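Local structure of dihydropteroate synthase (6Q62) at residues V246-Q254 with A267-W275. The protein probably condenses para-aminobenzoate with 6-hydroxymethyl-7,8-dihydropterin diphosphate to give 7,8-dihydropteroate, a precursor of folate. Residues are numbered along the deposited sequence; the frame is centred on the assembly and turned at random.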
ATOM      1  N   VAL A 246       0.186   4.657  -3.280  1.00  9.19           N
ATOM      2  CA  VAL A 246       0.596   3.254  -3.421  1.00  9.07           C
ATOM      3  C   VAL A 246      -0.620   2.343  -3.195  1.00 12.94           C
ATOM      4  O   VAL A 246      -0.840   1.418  -3.969  1.00 13.19           O
ATOM      5  CB  VAL A 246       1.773   2.929  -2.465  1.00 12.61           C
ATOM      6  CG1 VAL A 246       2.077   1.440  -2.479  1.00 13.45           C
ATOM      7  CG2 VAL A 246       3.008   3.732  -2.853  1.00 12.36           C
ATOM      8  N   ALA A 247      -1.457   2.652  -2.177  1.00  9.10           N
ATOM      9  CA  ALA A 247      -2.673   1.891  -1.919  1.00  9.63           C
ATOM     10  C   ALA A 247      -3.596   1.970  -3.147  1.00 10.93           C
ATOM     11  O   ALA A 247      -4.081   0.934  -3.600  1.00  9.96           O
ATOM     12  CB  ALA A 247      -3.387   2.440  -0.700  1.00 10.84           C
ATOM     13  N   ALA A 248      -3.822   3.182  -3.684  1.00  9.53           N
ATOM     14  CA  ALA A 248      -4.680   3.374  -4.877  1.00  9.75           C
ATOM     15  C   ALA A 248      -4.181   2.555  -6.082  1.00  9.76           C
ATOM     16  O   ALA A 248      -4.977   1.880  -6.747  1.00 10.62           O
ATOM     17  CB  ALA A 248      -4.759   4.858  -5.228  1.00 10.87           C
ATOM     18  N   HIS A 249      -2.868   2.544  -6.304  1.00  8.35           N
ATOM     19  CA  HIS A 249      -2.297   1.776  -7.409  1.00  8.67           C
ATOM     20  C   HIS A 249      -2.413   0.282  -7.206  1.00 11.46           C
ATOM     21  O   HIS A 249      -2.718  -0.442  -8.163  1.00 11.42           O
ATOM     22  CB  HIS A 249      -0.878   2.233  -7.713  1.00  9.47           C
ATOM     23  CG  HIS A 249      -0.899   3.602  -8.340  1.00  9.97           C
ATOM     24  ND1 HIS A 249      -0.261   4.672  -7.761  1.00 10.68           N
ATOM     25  CD2 HIS A 249      -1.563   4.032  -9.445  1.00 11.45           C
ATOM     26  CE1 HIS A 249      -0.518   5.716  -8.541  1.00 10.94           C
ATOM     27  NE2 HIS A 249      -1.322   5.377  -9.556  1.00 11.42           N
ATOM     28  N   LEU A 250      -2.233  -0.196  -5.958  1.00  6.93           N
ATOM     29  CA  LEU A 250      -2.470  -1.623  -5.684  1.00  7.95           C
ATOM     30  C   LEU A 250      -3.919  -1.983  -5.926  1.00 11.08           C
ATOM     31  O   LEU A 250      -4.191  -3.002  -6.557  1.00 10.47           O
ATOM     32  CB  LEU A 250      -2.059  -1.930  -4.226  1.00  9.09           C
ATOM     33  CG  LEU A 250      -2.276  -3.373  -3.765  1.00 13.77           C
ATOM     34  CD1 LEU A 250      -1.574  -4.368  -4.714  1.00 13.78           C
ATOM     35  CD2 LEU A 250      -1.765  -3.548  -2.355  1.00 12.44           C
ATOM     36  N   LEU A 251      -4.873  -1.130  -5.482  1.00  7.19           N
ATOM     37  CA  LEU A 251      -6.292  -1.382  -5.724  1.00  6.99           C
ATOM     38  C   LEU A 251      -6.598  -1.407  -7.220  1.00  9.41           C
ATOM     39  O   LEU A 251      -7.351  -2.271  -7.672  1.00  9.66           O
ATOM     40  CB  LEU A 251      -7.181  -0.313  -5.016  1.00  7.46           C
ATOM     41  CG  LEU A 251      -7.127  -0.324  -3.492  1.00 11.25           C
ATOM     42  CD1 LEU A 251      -7.897   0.872  -2.938  1.00 13.92           C
ATOM     43  CD2 LEU A 251      -7.676  -1.659  -2.921  1.00 12.68           C
ATOM     44  N   ALA A 252      -5.959  -0.513  -8.005  1.00  7.61           N
ATOM     45  CA  ALA A 252      -6.174  -0.485  -9.455  1.00  7.61           C
ATOM     46  C   ALA A 252      -5.680  -1.780 -10.096  1.00  9.70           C
ATOM     47  O   ALA A 252      -6.378  -2.376 -10.942  1.00 11.87           O
ATOM     48  CB  ALA A 252      -5.442   0.718 -10.065  1.00  8.95           C
ATOM     49  N   ALA A 253      -4.493  -2.231  -9.686  1.00  8.34           N
ATOM     50  CA  ALA A 253      -3.906  -3.479 -10.181  1.00  9.14           C
ATOM     51  C   ALA A 253      -4.816  -4.678  -9.828  1.00 14.21           C
ATOM     52  O   ALA A 253      -5.083  -5.531 -10.688  1.00 12.73           O
ATOM     53  CB  ALA A 253      -2.530  -3.663  -9.574  1.00  9.60           C
ATOM     54  N   GLN A 254      -5.365  -4.705  -8.604  1.00  9.72           N
ATOM     55  CA  GLN A 254      -6.294  -5.776  -8.215  1.00  9.05           C
ATOM     56  C   GLN A 254      -7.564  -5.744  -9.050  1.00 13.54           C
ATOM     57  O   GLN A 254      -8.174  -6.787  -9.294  1.00 13.90           O
ATOM     58  CB  GLN A 254      -6.663  -5.619  -6.736  1.00  9.71           C
ATOM     59  CG  GLN A 254      -5.480  -5.906  -5.816  1.00 12.35           C
ATOM     60  CD  GLN A 254      -5.854  -5.701  -4.381  1.00 18.34           C
ATOM     61  OE1 GLN A 254      -6.674  -4.832  -4.038  1.00 16.01           O
ATOM     62  NE2 GLN A 254      -5.269  -6.517  -3.509  1.00 18.79           N
ATOM     63  N   ALA A 267       8.388   2.254  -3.990  1.00  8.67           N
ATOM     64  CA  ALA A 267       7.294   1.884  -3.093  1.00  9.31           C
ATOM     65  C   ALA A 267       6.204   1.105  -3.794  1.00 10.23           C
ATOM     66  O   ALA A 267       5.706   0.111  -3.241  1.00  9.92           O
ATOM     67  CB  ALA A 267       6.715   3.128  -2.426  1.00 10.98           C
ATOM     68  N   THR A 268       5.840   1.519  -5.035  1.00  5.61           N
ATOM     69  CA  THR A 268       4.816   0.825  -5.793  1.00  4.51           C
ATOM     70  C   THR A 268       5.298  -0.584  -6.181  1.00  9.06           C
ATOM     71  O   THR A 268       4.543  -1.547  -6.060  1.00 11.11           O
ATOM     72  CB  THR A 268       4.394   1.674  -7.031  1.00 10.85           C
ATOM     73  OG1 THR A 268       3.968   2.991  -6.602  1.00  9.02           O
ATOM     74  CG2 THR A 268       3.264   1.008  -7.825  1.00 11.39           C
ATOM     75  N   VAL A 269       6.567  -0.702  -6.600  1.00  6.76           N
ATOM     76  CA  VAL A 269       7.124  -2.012  -6.945  1.00  6.67           C
ATOM     77  C   VAL A 269       7.054  -2.942  -5.734  1.00  9.36           C
ATOM     78  O   VAL A 269       6.611  -4.071  -5.861  1.00 10.20           O
ATOM     79  CB  VAL A 269       8.551  -1.886  -7.509  1.00  9.17           C
ATOM     80  CG1 VAL A 269       9.234  -3.262  -7.594  1.00  9.39           C
ATOM     81  CG2 VAL A 269       8.500  -1.214  -8.879  1.00  8.95           C
ATOM     82  N   ASP A 270       7.439  -2.450  -4.568  1.00  9.25           N
ATOM     83  CA  ASP A 270       7.373  -3.267  -3.327  1.00  8.58           C
ATOM     84  C   ASP A 270       5.962  -3.737  -3.025  1.00 11.20           C
ATOM     85  O   ASP A 270       5.741  -4.928  -2.740  1.00 11.88           O
ATOM     86  CB  ASP A 270       7.943  -2.454  -2.159  1.00  9.90           C
ATOM     87  CG  ASP A 270       9.454  -2.365  -2.169  1.00 17.82           C
ATOM     88  OD1 ASP A 270      10.072  -2.733  -3.198  1.00 16.80           O
ATOM     89  OD2 ASP A 270      10.023  -1.904  -1.176  1.00 17.25           O
ATOM     90  N   ALA A 271       4.976  -2.827  -3.138  1.00  7.62           N
ATOM     91  CA  ALA A 271       3.586  -3.197  -2.877  1.00  8.66           C
ATOM     92  C   ALA A 271       3.098  -4.250  -3.843  1.00 12.27           C
ATOM     93  O   ALA A 271       2.432  -5.189  -3.426  1.00 10.60           O
ATOM     94  CB  ALA A 271       2.674  -1.975  -2.966  1.00  9.42           C
ATOM     95  N   LEU A 272       3.397  -4.073  -5.150  1.00 11.04           N
ATOM     96  CA  LEU A 272       2.954  -5.034  -6.154  1.00 10.02           C
ATOM     97  C   LEU A 272       3.659  -6.366  -5.969  1.00 12.33           C
ATOM     98  O   LEU A 272       3.071  -7.400  -6.284  1.00 11.35           O
ATOM     99  CB  LEU A 272       3.223  -4.502  -7.563  1.00 10.13           C
ATOM    100  CG  LEU A 272       2.421  -3.276  -7.952  1.00 12.77           C
ATOM    101  CD1 LEU A 272       2.984  -2.717  -9.270  1.00 13.56           C
ATOM    102  CD2 LEU A 272       0.944  -3.621  -8.122  1.00 14.85           C
ATOM    103  N   THR A 273       4.913  -6.339  -5.507  1.00  9.35           N
ATOM    104  CA  THR A 273       5.688  -7.574  -5.297  1.00  9.65           C
ATOM    105  C   THR A 273       5.045  -8.422  -4.187  1.00 11.56           C
ATOM    106  O   THR A 273       4.869  -9.636  -4.371  1.00 11.75           O
ATOM    107  CB  THR A 273       7.165  -7.243  -5.019  1.00 13.60           C
ATOM    108  OG1 THR A 273       7.684  -6.564  -6.168  1.00 16.08           O
ATOM    109  CG2 THR A 273       8.011  -8.488  -4.745  1.00 12.87           C
ATOM    110  N   VAL A 274       4.633  -7.775  -3.060  1.00  7.80           N
ATOM    111  CA  VAL A 274       3.985  -8.485  -1.955  1.00  7.96           C
ATOM    112  C   VAL A 274       2.685  -9.085  -2.464  1.00 12.33           C
ATOM    113  O   VAL A 274       2.406 -10.264  -2.234  1.00 12.04           O
ATOM    114  CB  VAL A 274       3.762  -7.564  -0.719  1.00 10.39           C
ATOM    115  CG1 VAL A 274       2.967  -8.309   0.366  1.00  9.15           C
ATOM    116  CG2 VAL A 274       5.104  -7.078  -0.164  1.00  9.54           C
ATOM    117  N   TRP A 275       1.882  -8.269  -3.187  1.00 11.69           N
ATOM    118  CA  TRP A 275       0.621  -8.730  -3.731  1.00 12.32           C
ATOM    119  C   TRP A 275       0.813  -9.901  -4.701  1.00 13.59           C
ATOM    120  O   TRP A 275       0.080 -10.876  -4.589  1.00 13.02           O
ATOM    121  CB  TRP A 275      -0.150  -7.579  -4.377  1.00 11.89           C
ATOM    122  CG  TRP A 275      -1.365  -8.030  -5.143  1.00 13.89           C
ATOM    123  CD1 TRP A 275      -2.474  -8.659  -4.651  1.00 17.36           C
ATOM    124  CD2 TRP A 275      -1.589  -7.856  -6.543  1.00 15.55           C
ATOM    125  NE1 TRP A 275      -3.368  -8.911  -5.674  1.00 17.79           N
ATOM    126  CE2 TRP A 275      -2.856  -8.407  -6.844  1.00 19.23           C
ATOM    127  CE3 TRP A 275      -0.843  -7.285  -7.569  1.00 17.83           C
ATOM    128  CZ2 TRP A 275      -3.384  -8.410  -8.140  1.00 19.49           C
ATOM    129  CZ3 TRP A 275      -1.369  -7.284  -8.852  1.00 19.92           C
ATOM    130  CH2 TRP A 275      -2.626  -7.842  -9.126  1.00 20.59           C
TER
HETATM  131  O   HOH W   1       2.024   4.912  -6.135  1.00 10.23           O
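Trp275 lays its indole against the C-terminal end of helix 242-254, where CG of Gln254 sits over one face, 4.0 Å from the centroid of the five-membered ring in a CH-pi contact. Trp275 holds CG anti to the backbone N (chi1 171°), which carries the ring across to the other helix, where CZ3 of Trp275 meets Ala253 CB at 3.9 Å. Leu250 fills in closer to the tryptophan backbone, its CD1 lying 3.5 Å from Trp275 CB. The Gln254 amide, turned 74° from the indole plane, hydrogen-bonds through NE2 to OE1 of Gln254 of the second subunit, so the residue that covers the ring also takes part in the contact with that subunit.

One turn earlier on helix 265-279, Leu272 CD2 touches Ala253 CB at 3.8 Å. Val246 straddles the small residues of the partner helix: CG1 presses on Ala271 CB at 3.5 Å, while CG2 turns to Ala267 CB and comes up against the hydroxyl OG1 of Thr268, the valine and threonine side chains sliding past each other in opposite directions. Val246 and Ala267 also belong to the indole-2-carboxylic acid pocket. At this end a water lies 2.8 Å from His249 ND1 and donates to Thr268 OG1, a hydroxyl also bonded to Asp264 O; His249 NE2 pairs with Leu223 N.

The segments' axes run at 42° to each other. These are the last two helices of the TIM barrel, connected through strand 259-262, on which His249, Ala252, Thr268 and Leu272 rest. Direct contact is thus mainly apolar, without direct hydrogen bonds between the segments; water links His249 to Thr268.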